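Local coordinates for testis-expressed protein 101 (PDB 7BPS) that takes part in fertilization by controlling sperm binding to the zona pellucida and the migration of spermatozoa into the oviduct, at residues W25-E30 / A56-V61; Y6-Q11 / L92-D97; Q143-R148 / V185-S190; Q72-P77 / C171-M176; L15-G20 / G49-V54. All coordinates share one frame; numbering follows the deposited sequence.

Contact 1: residues W25-E30 / A56-V61; sequences WTSKAE and ASKSCV. With FUC (alpha-L-fucopyranose), chain C.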
# COMPACT_ATOMS: atom_id res chain seq x y z
N TRP A 25 1.68 14.93 -0.17
CA TRP A 25 1.80 14.26 1.15
C TRP A 25 2.16 15.25 2.28
O TRP A 25 2.16 14.83 3.46
CB TRP A 25 2.84 13.14 1.05
CG TRP A 25 2.70 12.05 2.07
CD1 TRP A 25 1.70 11.89 2.98
CD2 TRP A 25 3.58 10.93 2.24
NE1 TRP A 25 1.91 10.77 3.72
CE2 TRP A 25 3.05 10.15 3.29
CE3 TRP A 25 4.76 10.51 1.61
CZ2 TRP A 25 3.64 8.96 3.69
CZ3 TRP A 25 5.36 9.35 2.03
CH2 TRP A 25 4.80 8.58 3.06
N THR A 26 2.48 16.50 1.96
CA THR A 26 2.71 17.59 2.95
C THR A 26 1.46 17.73 3.84
O THR A 26 0.36 17.90 3.31
CB THR A 26 3.08 18.91 2.26
OG1 THR A 26 4.25 18.66 1.48
CG2 THR A 26 3.32 20.06 3.22
N SER A 27 1.66 17.64 5.14
CA SER A 27 0.61 17.58 6.19
C SER A 27 0.97 18.58 7.31
O SER A 27 2.14 18.97 7.40
CB SER A 27 0.50 16.17 6.73
OG SER A 27 0.42 15.21 5.68
N LYS A 28 -0.01 18.93 8.15
CA LYS A 28 0.13 19.86 9.30
C LYS A 28 1.00 19.18 10.36
O LYS A 28 0.88 17.96 10.47
CB LYS A 28 -1.22 20.20 9.95
CG LYS A 28 -2.45 20.33 9.04
CD LYS A 28 -2.70 21.72 8.46
CE LYS A 28 -3.83 22.47 9.14
NZ LYS A 28 -3.71 23.93 8.91
N ALA A 29 1.80 19.94 11.10
CA ALA A 29 2.63 19.47 12.25
C ALA A 29 1.78 19.40 13.52
O ALA A 29 0.76 20.10 13.61
CB ALA A 29 3.81 20.39 12.43
N GLU A 30 2.16 18.53 14.44
CA GLU A 30 1.55 18.38 15.79
C GLU A 30 2.67 18.03 16.75
O GLU A 30 3.72 17.51 16.28
CB GLU A 30 0.48 17.28 15.85
CG GLU A 30 -0.78 17.61 15.07
CD GLU A 30 -1.87 16.55 15.20
OE1 GLU A 30 -1.71 15.65 16.05
OE2 GLU A 30 -2.84 16.61 14.41
N ALA A 56 -1.67 6.27 3.19
CA ALA A 56 -0.60 7.21 3.58
C ALA A 56 -0.77 7.64 5.04
O ALA A 56 -1.83 8.23 5.40
CB ALA A 56 -0.57 8.40 2.64
N SER A 57 0.25 7.36 5.84
CA SER A 57 0.31 7.66 7.28
C SER A 57 1.53 8.53 7.61
O SER A 57 2.64 8.16 7.23
CB SER A 57 0.36 6.41 8.08
OG SER A 57 0.64 6.73 9.41
N LYS A 58 1.30 9.65 8.30
CA LYS A 58 2.33 10.43 9.01
C LYS A 58 1.90 10.59 10.47
O LYS A 58 0.72 10.84 10.72
CB LYS A 58 2.54 11.77 8.32
CG LYS A 58 3.22 11.67 6.96
CD LYS A 58 3.79 12.98 6.49
CE LYS A 58 4.34 12.91 5.08
NZ LYS A 58 4.95 14.20 4.69
N SER A 59 2.83 10.38 11.41
CA SER A 59 2.53 10.44 12.86
C SER A 59 3.79 10.50 13.72
O SER A 59 4.94 10.25 13.24
CB SER A 59 1.65 9.28 13.28
OG SER A 59 2.35 8.06 13.30
N CYS A 60 3.56 10.88 14.97
CA CYS A 60 4.42 10.58 16.13
C CYS A 60 4.36 9.09 16.38
O CYS A 60 3.30 8.53 16.20
CB CYS A 60 3.93 11.34 17.35
SG CYS A 60 3.91 13.13 17.06
N VAL A 61 5.47 8.49 16.78
CA VAL A 61 5.51 7.04 17.10
C VAL A 61 6.58 6.81 18.17
O VAL A 61 7.54 7.61 18.21
CB VAL A 61 5.70 6.24 15.80
CG1 VAL A 61 7.05 6.52 15.15
CG2 VAL A 61 5.45 4.75 16.00
C1 FUC C . -1.77 23.12 2.72
C2 FUC C . -3.24 22.83 2.92
C3 FUC C . -3.39 21.30 2.94
C4 FUC C . -2.46 20.64 3.96
C5 FUC C . -1.07 21.31 4.14
C6 FUC C . -0.57 21.22 5.58
O2 FUC C . -3.95 23.50 1.87
O3 FUC C . -4.73 20.88 3.23
O4 FUC C . -3.17 20.51 5.21
O5 FUC C . -0.94 22.71 3.79
O HOH W 1 -0.56 10.79 5.39
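Lys58 lies against one face of the indole of Trp25 and reaches past it to the tryptophan's own carbonyl. Its CE carbon is 3.3 Å from the centroid of the Trp25 five-membered ring, practically on the ring normal, a CH-pi contact. NZ, 4.3 Å from the same centroid, adds a cation-pi interaction and donates to Trp25 O at 3.1 Å from above the carbonyl plane. Ser27 OG donates to that oxygen at 2.8 Å from the opposite face, so two donors grip it. Beyond CG the lysine chain runs extended, long enough to carry the ammonium this far. At the indole's own polar point, NE1 gives its hydrogen to a water in the ring plane, 3.0 Å away, and the water bonds weakly to Ala56 O. The small CB of Ala56 approaches NE1 to 3.6 Å.

In the second shell, the buried NZ has three further hydrogen-bond partners, Lys96 O, Asn94 O and Gln8 OE1, so that four oxygens share its three hydrogens, and Ser27 OG bonds to Ser10 OG. The methyl carbon C6 of a glycan fucose lies 3.5 Å from Lys28 N. The two segments are not paired: strand 6-16 runs between strands 29-31 and 52-61, and the Lys58 side chain passes Ser10 of strand 6-16, which it touches, to reach Trp25 and the loop at Asn94 to Asp97.

Contact 2: residues Y6-Q11 / L92-D97; sequences YCQVSQ and LCNNKD. With SO4 (sulfate ion), chain G.
Asn94 and Gln8 meet with Asn94 CG set between the backbone N and the carbonyl carbon (chi1 61°) and Gln8 CG anti to its carbonyl carbon (chi1 -73°). The Asn94 amide faces the backbone of Gln8, while the extended Gln8 chain crosses the loop obliquely. Cys93-Asn94 matches the Cys-Asn pair that closes Ly6/uPAR domains of the three-finger fold, where the asparagine ties the end of the domain to its beginning. Asparagine suits the place because one flat group offers both an acceptor and a donor. Gln8 N gives its hydrogen to Asn94 OD1 at 2.9 Å, in the carbonyl plane and on a lone pair, and Asn94 ND2 answers to Gln8 O at 2.8 Å, somewhat tilted from that carbonyl's plane. The same ND2 has a second acceptor in Gln39 O, so this buried amide joins strand 6-16 to strand 37-46. Asn94 is also the centre of an inverse gamma turn.

Upstream, Leu92 N bonds to Tyr6 O at 2.7 Å, and the leucine bends back to set CD2 3.7 Å from Tyr6 CB. Disulfides of Cys7 with Cys38 and of Cys93 with Cys88 pin the neighbourhood covalently. Farther along, Asp97 N donates to a sulfate ion, probably from the crystallisation liquor. Gln8 OE1, besides its lysine partner, accepts from Ser27 N. At the other branch of this amide, Gln8 NE2 lies 3.4 Å from Asn95 CA, and a water is held between NE2, at 2.9 Å, and Asn95 O, at 2.6 Å.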
# COMPACT_ATOMS: atom_id res chain seq x y z
N TYR A 6 8.15 17.60 17.25
CA TYR A 6 7.05 17.87 16.28
C TYR A 6 7.22 16.98 15.04
O TYR A 6 8.35 16.86 14.51
CB TYR A 6 6.98 19.34 15.86
CG TYR A 6 6.55 20.29 16.96
CD1 TYR A 6 5.22 20.65 17.13
CD2 TYR A 6 7.48 20.82 17.84
CE1 TYR A 6 4.83 21.52 18.14
CE2 TYR A 6 7.11 21.69 18.85
CZ TYR A 6 5.78 22.03 19.01
OH TYR A 6 5.41 22.88 20.01
N CYS A 7 6.11 16.40 14.57
CA CYS A 7 6.02 15.56 13.35
C CYS A 7 4.84 16.01 12.49
O CYS A 7 3.84 16.48 13.05
CB CYS A 7 5.82 14.10 13.72
SG CYS A 7 7.18 13.44 14.72
N GLN A 8 4.93 15.86 11.17
CA GLN A 8 3.74 15.91 10.30
C GLN A 8 2.80 14.77 10.71
O GLN A 8 3.31 13.68 11.14
CB GLN A 8 4.16 15.84 8.84
CG GLN A 8 4.79 17.14 8.36
CD GLN A 8 4.91 17.17 6.86
OE1 GLN A 8 4.18 16.47 6.17
NE2 GLN A 8 5.85 17.96 6.35
N VAL A 9 1.49 15.03 10.69
CA VAL A 9 0.44 14.05 11.09
C VAL A 9 -0.70 14.09 10.05
O VAL A 9 -1.16 15.19 9.67
CB VAL A 9 -0.07 14.31 12.52
CG1 VAL A 9 -1.14 13.32 12.95
CG2 VAL A 9 1.08 14.31 13.52
N SER A 10 -1.07 12.92 9.53
CA SER A 10 -2.16 12.72 8.56
C SER A 10 -2.37 11.22 8.36
O SER A 10 -1.39 10.47 8.41
CB SER A 10 -1.91 13.42 7.26
OG SER A 10 -0.61 13.13 6.80
N GLN A 11 -3.63 10.83 8.23
CA GLN A 11 -4.04 9.46 7.83
C GLN A 11 -4.99 9.67 6.66
O GLN A 11 -5.99 10.38 6.88
CB GLN A 11 -4.68 8.72 9.00
CG GLN A 11 -3.70 8.41 10.14
CD GLN A 11 -3.44 9.55 11.10
OE1 GLN A 11 -4.35 10.24 11.53
NE2 GLN A 11 -2.17 9.80 11.41
N LEU A 92 9.95 17.53 12.46
CA LEU A 92 9.46 17.81 11.08
C LEU A 92 10.29 17.02 10.05
O LEU A 92 10.34 17.47 8.88
CB LEU A 92 9.56 19.32 10.80
CG LEU A 92 8.92 20.26 11.82
CD1 LEU A 92 8.81 21.68 11.26
CD2 LEU A 92 7.56 19.75 12.27
N CYS A 93 10.93 15.92 10.42
CA CYS A 93 11.79 15.14 9.49
C CYS A 93 10.91 14.36 8.48
O CYS A 93 11.35 14.19 7.34
CB CYS A 93 12.76 14.25 10.25
SG CYS A 93 11.96 13.08 11.38
N ASN A 94 9.69 13.96 8.87
CA ASN A 94 8.75 13.19 8.02
C ASN A 94 8.03 14.16 7.07
O ASN A 94 6.81 14.34 7.20
CB ASN A 94 7.76 12.37 8.85
CG ASN A 94 6.87 13.22 9.74
OD1 ASN A 94 7.18 14.38 10.03
ND2 ASN A 94 5.78 12.63 10.21
N ASN A 95 8.78 14.75 6.14
CA ASN A 95 8.35 15.92 5.34
C ASN A 95 8.33 15.59 3.84
O ASN A 95 8.23 16.53 3.03
CB ASN A 95 9.27 17.11 5.68
CG ASN A 95 10.70 16.93 5.21
OD1 ASN A 95 11.16 15.82 4.92
ND2 ASN A 95 11.43 18.03 5.10
N LYS A 96 8.36 14.32 3.45
CA LYS A 96 8.22 13.94 2.02
C LYS A 96 6.89 14.51 1.50
O LYS A 96 5.87 14.36 2.18
CB LYS A 96 8.30 12.42 1.88
CG LYS A 96 8.37 11.91 0.45
CD LYS A 96 9.13 10.61 0.32
CE LYS A 96 9.28 10.15 -1.11
NZ LYS A 96 10.05 11.10 -1.95
N ASP A 97 6.89 15.19 0.35
CA ASP A 97 5.73 15.94 -0.20
C ASP A 97 5.10 15.12 -1.33
O ASP A 97 3.90 15.29 -1.58
CB ASP A 97 6.16 17.36 -0.58
CG ASP A 97 6.14 17.71 -2.06
OD1 ASP A 97 5.02 17.78 -2.63
OD2 ASP A 97 7.24 17.96 -2.62
S SO4 G . 9.85 15.09 -1.82
O1 SO4 G . 10.97 14.31 -1.36
O2 SO4 G . 10.26 15.92 -2.94
O3 SO4 G . 8.79 14.21 -2.24
O4 SO4 G . 9.38 15.94 -0.75
O HOH W 2 6.35 18.28 3.56

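Contact 3: residues Q143-R148 / V185-S190; sequences QCYQGR and VKETCS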
# COMPACT_ATOMS: atom_id res chain seq x y z
N GLN A 143 -1.40 -16.91 -11.91
CA GLN A 143 -2.73 -17.23 -11.27
C GLN A 143 -3.73 -16.07 -11.41
O GLN A 143 -3.31 -14.94 -11.65
CB GLN A 143 -2.55 -17.58 -9.78
CG GLN A 143 -1.96 -16.47 -8.90
CD GLN A 143 -1.81 -16.79 -7.43
OE1 GLN A 143 -1.89 -15.92 -6.55
NE2 GLN A 143 -1.54 -18.04 -7.12
N CYS A 144 -5.02 -16.37 -11.31
CA CYS A 144 -6.05 -15.38 -10.92
C CYS A 144 -6.07 -15.30 -9.40
O CYS A 144 -5.87 -16.33 -8.74
CB CYS A 144 -7.43 -15.71 -11.48
SG CYS A 144 -7.49 -15.73 -13.29
N TYR A 145 -6.22 -14.09 -8.89
CA TYR A 145 -6.22 -13.77 -7.45
C TYR A 145 -7.46 -12.93 -7.16
O TYR A 145 -7.75 -12.02 -7.93
CB TYR A 145 -4.90 -13.10 -7.08
CG TYR A 145 -4.82 -12.53 -5.69
CD1 TYR A 145 -5.34 -11.29 -5.40
CD2 TYR A 145 -4.22 -13.21 -4.65
CE1 TYR A 145 -5.22 -10.72 -4.16
CE2 TYR A 145 -4.08 -12.66 -3.40
CZ TYR A 145 -4.61 -11.41 -3.13
OH TYR A 145 -4.51 -10.84 -1.89
N GLN A 146 -8.19 -13.31 -6.11
CA GLN A 146 -9.30 -12.54 -5.48
C GLN A 146 -8.99 -12.46 -3.99
O GLN A 146 -9.10 -13.51 -3.33
CB GLN A 146 -10.66 -13.21 -5.73
CG GLN A 146 -10.96 -13.44 -7.21
CD GLN A 146 -10.46 -14.79 -7.67
OE1 GLN A 146 -10.53 -15.75 -6.92
NE2 GLN A 146 -9.95 -14.87 -8.89
N GLY A 147 -8.56 -11.30 -3.50
CA GLY A 147 -8.09 -11.14 -2.13
C GLY A 147 -8.71 -9.96 -1.41
O GLY A 147 -9.34 -9.08 -2.06
N ARG A 148 -8.50 -9.94 -0.10
CA ARG A 148 -8.96 -8.89 0.83
C ARG A 148 -7.78 -8.61 1.75
O ARG A 148 -7.17 -9.56 2.27
CB ARG A 148 -10.26 -9.32 1.52
CG ARG A 148 -10.87 -8.33 2.50
CD ARG A 148 -12.37 -8.50 2.65
NE ARG A 148 -13.05 -7.48 1.85
CZ ARG A 148 -13.80 -7.69 0.77
NH1 ARG A 148 -14.04 -8.91 0.29
NH2 ARG A 148 -14.36 -6.66 0.17
N VAL A 185 -1.19 -5.88 8.71
CA VAL A 185 -1.83 -6.42 7.48
C VAL A 185 -2.22 -7.86 7.71
O VAL A 185 -1.32 -8.64 8.03
CB VAL A 185 -0.91 -6.42 6.23
CG1 VAL A 185 -1.74 -6.25 4.97
CG2 VAL A 185 0.17 -5.37 6.30
N LYS A 186 -3.46 -8.19 7.40
CA LYS A 186 -3.95 -9.58 7.23
C LYS A 186 -4.38 -9.73 5.77
O LYS A 186 -5.01 -8.81 5.24
CB LYS A 186 -5.09 -9.90 8.19
CG LYS A 186 -4.68 -10.01 9.67
CD LYS A 186 -5.49 -11.03 10.50
CE LYS A 186 -5.42 -10.78 11.99
NZ LYS A 186 -6.28 -9.64 12.40
N GLU A 187 -4.04 -10.85 5.14
CA GLU A 187 -4.37 -11.12 3.73
C GLU A 187 -5.16 -12.42 3.72
O GLU A 187 -4.70 -13.38 4.32
CB GLU A 187 -3.11 -11.20 2.86
CG GLU A 187 -3.41 -11.64 1.42
CD GLU A 187 -2.25 -11.53 0.43
OE1 GLU A 187 -1.20 -10.99 0.80
OE2 GLU A 187 -2.42 -11.99 -0.72
N THR A 188 -6.30 -12.45 3.04
CA THR A 188 -7.06 -13.69 2.76
C THR A 188 -7.33 -13.66 1.26
O THR A 188 -7.39 -12.53 0.70
CB THR A 188 -8.31 -13.79 3.66
OG1 THR A 188 -9.06 -12.61 3.46
CG2 THR A 188 -7.99 -13.87 5.14
N CYS A 189 -7.45 -14.81 0.61
CA CYS A 189 -7.70 -14.83 -0.85
C CYS A 189 -8.26 -16.17 -1.30
O CYS A 189 -8.15 -17.17 -0.55
CB CYS A 189 -6.43 -14.48 -1.61
SG CYS A 189 -5.46 -15.90 -2.17
N SER A 190 -8.84 -16.14 -2.49
CA SER A 190 -8.91 -17.27 -3.45
C SER A 190 -7.91 -17.02 -4.58
O SER A 190 -7.66 -15.83 -4.96
CB SER A 190 -10.28 -17.37 -4.04
OG SER A 190 -11.21 -17.53 -3.03
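This is an antiparallel strand pairing, Gln146 to Arg148 against Thr188 to Ser190, in the second Ly6/uPAR domain. Gln146 with Ser190 and Arg148 with Thr188 are hydrogen-bonded pairs, each closed by two backbone bonds; Gln146 N to Ser190 O, at 2.8 Å and 176°, is almost straight. Between them lies the non-hydrogen-bonded pair Gly147 and Cys189, whose CA atoms come to 3.9 Å.

Glycine suits this position because the Tyr145 ring, on the same face, brings its hydroxyl across where a CB would stand. Tyr145 CG is anti to the backbone N (chi1 172°), and the ring runs over the pair so that CE2 touches Cys189 CB at 3.5 Å. Cys189 SG makes an oblique sulfur-aromatic contact, 4.6 Å from the ring centroid. At its far end Tyr145 OH donates to Glu187 OE2 at 2.7 Å, meeting it from above a carboxylate turned 82° from the ring. Leu173 N and Met174 N also bond to this carboxylate.

Strand 143-152 pairs along its other edge with strand 158-163, and the Cys189-Cys171 disulfide links strand 183-193 to the loop that precedes strand 179-180.

Contact 4: residues Q72-P77 / C171-M176; sequences QYTAPP and CRLMAM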
# COMPACT_ATOMS: atom_id res chain seq x y z
N GLN A 72 8.92 -3.72 -2.63
CA GLN A 72 7.98 -4.23 -3.65
C GLN A 72 7.53 -5.62 -3.21
O GLN A 72 8.36 -6.57 -3.24
CB GLN A 72 8.64 -4.22 -5.03
CG GLN A 72 7.72 -4.77 -6.09
CD GLN A 72 8.19 -4.44 -7.48
OE1 GLN A 72 7.71 -3.50 -8.11
NE2 GLN A 72 9.12 -5.27 -7.96
N TYR A 73 6.28 -5.75 -2.78
CA TYR A 73 5.74 -7.02 -2.23
C TYR A 73 5.50 -7.96 -3.40
O TYR A 73 5.90 -9.11 -3.37
CB TYR A 73 4.48 -6.75 -1.40
CG TYR A 73 4.71 -5.79 -0.26
CD1 TYR A 73 5.01 -6.26 1.00
CD2 TYR A 73 4.66 -4.42 -0.44
CE1 TYR A 73 5.27 -5.41 2.05
CE2 TYR A 73 4.93 -3.55 0.60
CZ TYR A 73 5.22 -4.04 1.86
OH TYR A 73 5.51 -3.24 2.93
N THR A 74 4.88 -7.42 -4.45
CA THR A 74 4.46 -8.16 -5.65
C THR A 74 4.81 -7.31 -6.87
O THR A 74 4.55 -6.10 -6.85
CB THR A 74 2.97 -8.52 -5.59
OG1 THR A 74 2.68 -9.39 -4.49
CG2 THR A 74 2.52 -9.17 -6.88
N ALA A 75 5.39 -7.92 -7.90
CA ALA A 75 5.92 -7.22 -9.09
C ALA A 75 4.95 -7.38 -10.25
O ALA A 75 4.23 -8.37 -10.34
CB ALA A 75 7.27 -7.77 -9.45
N PRO A 76 4.93 -6.40 -11.18
CA PRO A 76 4.17 -6.55 -12.42
C PRO A 76 4.78 -7.70 -13.22
O PRO A 76 5.88 -8.17 -12.91
CB PRO A 76 4.33 -5.18 -13.10
CG PRO A 76 5.64 -4.64 -12.54
CD PRO A 76 5.69 -5.15 -11.12
N PRO A 77 4.09 -8.26 -14.22
CA PRO A 77 2.77 -7.77 -14.63
C PRO A 77 1.62 -8.15 -13.70
O PRO A 77 1.72 -9.11 -12.98
CB PRO A 77 2.55 -8.44 -16.00
CG PRO A 77 3.43 -9.68 -15.98
CD PRO A 77 4.58 -9.38 -15.05
N CYS A 171 -1.90 -16.78 -1.62
CA CYS A 171 -2.43 -15.55 -0.99
C CYS A 171 -1.26 -14.69 -0.51
O CYS A 171 -1.19 -14.43 0.71
CB CYS A 171 -3.38 -15.90 0.14
SG CYS A 171 -4.83 -16.83 -0.42
N ARG A 172 -0.43 -14.20 -1.43
CA ARG A 172 0.89 -13.57 -1.11
C ARG A 172 1.07 -12.26 -1.88
O ARG A 172 2.22 -11.91 -2.21
CB ARG A 172 2.00 -14.59 -1.37
CG ARG A 172 1.91 -15.80 -0.47
CD ARG A 172 3.24 -16.53 -0.31
NE ARG A 172 3.21 -17.73 -1.13
CZ ARG A 172 3.20 -18.98 -0.68
NH1 ARG A 172 3.30 -19.22 0.61
NH2 ARG A 172 3.14 -19.97 -1.54
N LEU A 173 -0.02 -11.55 -2.14
CA LEU A 173 0.04 -10.16 -2.64
C LEU A 173 0.97 -9.36 -1.72
O LEU A 173 1.80 -8.59 -2.24
CB LEU A 173 -1.38 -9.57 -2.69
CG LEU A 173 -1.45 -8.10 -3.14
CD1 LEU A 173 -0.78 -7.90 -4.49
CD2 LEU A 173 -2.88 -7.62 -3.18
N MET A 174 0.84 -9.52 -0.40
CA MET A 174 1.64 -8.72 0.55
C MET A 174 2.87 -9.54 1.01
O MET A 174 3.48 -9.20 2.03
CB MET A 174 0.79 -8.26 1.74
CG MET A 174 -0.18 -7.17 1.38
SD MET A 174 0.65 -5.73 0.66
CE MET A 174 1.52 -5.08 2.09
N ALA A 175 3.24 -10.56 0.24
CA ALA A 175 4.48 -11.36 0.41
C ALA A 175 4.63 -11.86 1.85
O ALA A 175 5.75 -12.03 2.27
CB ALA A 175 5.66 -10.55 -0.04
N MET A 176 3.53 -12.14 2.55
CA MET A 176 3.56 -12.77 3.89
C MET A 176 4.22 -11.81 4.88
O MET A 176 4.68 -12.28 5.93
CB MET A 176 4.33 -14.10 3.87
CG MET A 176 3.70 -15.13 2.93
SD MET A 176 4.54 -16.73 3.00
CE MET A 176 3.72 -17.40 4.45
O HOH W 3 4.62 -11.42 -3.74
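Tyr73 and Thr74 of the first Ly6/uPAR domain dock against a type I beta turn, Arg172 to Ala175, of the second, making this a contact between domains. The two residues form a classic beta bulge, both facing Ala81, and this turns their side chains to the same partner.

The buried half is close-packed. The methyl carbon Met174 CE lies above the centre of the Tyr73 ring, 3.7 Å from its centroid, while SD sits over the same face at 4.4 Å, a Met-aromatic contact. The methionine chain folds back at both chi2 (-56°) and chi3 (-70°), which takes CE over the ring; an unbranched thioether suits such a bend. Tyr73 CB also touches Leu173 O at 3.4 Å. Beside it Thr74 OG1 donates to that same Leu173 O, a hydrogen bond modelled at 2.5 Å, a length too short to be taken literally, and Leu173 CD1 packs near OG1. Next to the threonine bond a water bridges the two domains, donating to Tyr73 O at 2.7 Å and to Arg172 O at 2.9 Å. The phenol end of Tyr73 is held by Ser83 OG, and Met174 also packs on Leu149 and Val180.

Toward Arg172 and Ala175 the joint is looser. Arg172 leads its exposed side chain away from the first domain, and its NH1 makes a weak bond to Met176 SD. Ala175, the last residue of the turn, has a positive phi (50°) and offers little more than CB, 3.6 Å from Tyr73 O.

Contact 5: residues L15-G20 / G49-V54; sequences LEDDPG and GTRTVV
Thr52 N donates to Glu16 O at 2.9 Å, nearly straight at 169°, in an antiparallel beta ladder of the first Ly6/uPAR domain; the return bond from Glu16 N is weak. A salt bridge closes the end of this ladder: Asp17 OD1 takes the N-H of Arg51 NE, modelled at 2.5 Å, a length that is doubtful. The two side chains lie side by side and point the same way. NE meets OD1 on its syn side but tilted out of the carboxylate plane, with carboxylate and guanidinium planes 39° apart; Arg51 is extended from CG to NE, and both residues are exposed, as suits a charged pair.

In the adjoining non-hydrogen-bonded pair Leu15 CD2 packs on Val53 CG2 at 3.5 Å. On the Glu16-Thr52 face, Val54 CG2 meets Glu16 CB at 3.8 Å. Pro19 turns CG to Thr52 CB, 3.9 Å away; a proline fits the first turn of helix 19-22, where no N-H is needed for helix bonding. Pro19 and Thr52 also touch Trp103 and Leu44, and Val53 touches Val124 and Leu126 of strand 119-126. Just before the ladder, Thr50 OG1 donates to Arg51 O at 2.6 Å, in the carbonyl plane and on a lone pair.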
# COMPACT_ATOMS: atom_id res chain seq x y z
N LEU A 15 -8.17 6.52 -3.83
CA LEU A 15 -7.93 5.94 -5.17
C LEU A 15 -7.38 7.05 -6.05
O LEU A 15 -7.94 8.14 -6.05
CB LEU A 15 -9.24 5.44 -5.75
CG LEU A 15 -9.76 4.15 -5.18
CD1 LEU A 15 -11.13 3.87 -5.79
CD2 LEU A 15 -8.80 3.04 -5.49
N GLU A 16 -6.32 6.77 -6.77
CA GLU A 16 -5.42 7.80 -7.32
C GLU A 16 -5.16 7.37 -8.77
O GLU A 16 -4.86 6.15 -9.02
CB GLU A 16 -4.24 7.80 -6.34
CG GLU A 16 -3.84 9.13 -5.77
CD GLU A 16 -4.86 10.05 -5.18
OE1 GLU A 16 -5.09 9.98 -3.97
OE2 GLU A 16 -5.31 10.93 -5.92
N ASP A 17 -5.39 8.29 -9.70
CA ASP A 17 -5.11 8.11 -11.14
C ASP A 17 -3.60 7.95 -11.36
O ASP A 17 -3.18 6.93 -11.94
CB ASP A 17 -5.71 9.26 -11.95
CG ASP A 17 -7.20 9.08 -12.05
OD1 ASP A 17 -7.62 7.91 -12.06
OD2 ASP A 17 -7.94 10.09 -12.08
N ASP A 18 -2.83 8.91 -10.88
CA ASP A 18 -1.38 9.05 -11.18
C ASP A 18 -0.70 9.55 -9.92
O ASP A 18 -0.28 10.71 -9.84
CB ASP A 18 -1.22 9.96 -12.40
CG ASP A 18 0.14 9.90 -13.07
OD1 ASP A 18 1.00 9.07 -12.66
OD2 ASP A 18 0.32 10.68 -14.02
N PRO A 19 -0.64 8.72 -8.85
CA PRO A 19 -0.15 9.17 -7.55
C PRO A 19 1.32 9.62 -7.57
O PRO A 19 1.65 10.49 -6.77
CB PRO A 19 -0.31 7.95 -6.63
CG PRO A 19 -0.51 6.78 -7.57
CD PRO A 19 -1.17 7.35 -8.81
N GLY A 20 2.13 9.05 -8.47
CA GLY A 20 3.50 9.52 -8.77
C GLY A 20 3.56 11.02 -9.04
O GLY A 20 4.46 11.70 -8.47
N GLY A 49 -4.55 -1.99 -15.26
CA GLY A 49 -5.53 -1.04 -15.79
C GLY A 49 -6.38 -0.35 -14.72
O GLY A 49 -7.32 0.34 -15.12
N THR A 50 -6.11 -0.50 -13.41
CA THR A 50 -6.98 0.14 -12.38
C THR A 50 -6.37 1.45 -11.89
O THR A 50 -5.25 1.76 -12.26
CB THR A 50 -7.34 -0.77 -11.19
OG1 THR A 50 -6.16 -0.92 -10.39
CG2 THR A 50 -7.90 -2.10 -11.63
N ARG A 51 -7.10 2.20 -11.08
CA ARG A 51 -6.47 3.24 -10.23
C ARG A 51 -5.63 2.55 -9.15
O ARG A 51 -5.65 1.28 -9.02
CB ARG A 51 -7.53 4.14 -9.60
CG ARG A 51 -8.44 4.78 -10.63
CD ARG A 51 -9.25 5.86 -9.95
NE ARG A 51 -9.61 6.90 -10.89
CZ ARG A 51 -10.76 6.97 -11.52
NH1 ARG A 51 -11.69 6.05 -11.31
NH2 ARG A 51 -10.98 7.98 -12.35
N THR A 52 -4.91 3.36 -8.39
CA THR A 52 -3.99 2.90 -7.33
C THR A 52 -4.61 3.27 -5.97
O THR A 52 -4.97 4.46 -5.78
CB THR A 52 -2.61 3.51 -7.52
OG1 THR A 52 -2.12 3.01 -8.76
CG2 THR A 52 -1.64 3.15 -6.43
N VAL A 53 -4.74 2.28 -5.09
CA VAL A 53 -5.12 2.52 -3.68
C VAL A 53 -3.89 3.08 -2.96
O VAL A 53 -2.82 2.50 -3.10
CB VAL A 53 -5.65 1.24 -3.02
CG1 VAL A 53 -6.09 1.47 -1.58
CG2 VAL A 53 -6.80 0.68 -3.83
N VAL A 54 -4.05 4.18 -2.24
CA VAL A 54 -2.97 4.83 -1.45
C VAL A 54 -3.41 4.91 0.02
O VAL A 54 -4.44 5.60 0.33
CB VAL A 54 -2.60 6.19 -2.05
CG1 VAL A 54 -1.43 6.80 -1.36
CG2 VAL A 54 -2.28 6.06 -3.52

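In the fold
From the N terminus, the chain opens contact 2 at 6-11, contact 5 at 15-20 and contact 1 at 25-30. Contact 5 closes first, at 49-54, and contact 1 at 56-61, so these two cross; both nest inside the loop that contact 2 closes at 92-97. All three involve the sheet containing strands 6-16 and 52-61, contact 2 by tying a loop to it; contacts 1 and 2 touch, and contact 5 lies about 21 Å, centre to centre, from contact 1. Contact 4 opens at 72-77 and closes at 171-176 in the second domain, crossing contacts 2 and 3. Contacts 3 and 4 touch through the Cys171-Cys189 disulfide, which links the interdomain turn to strand 183-193.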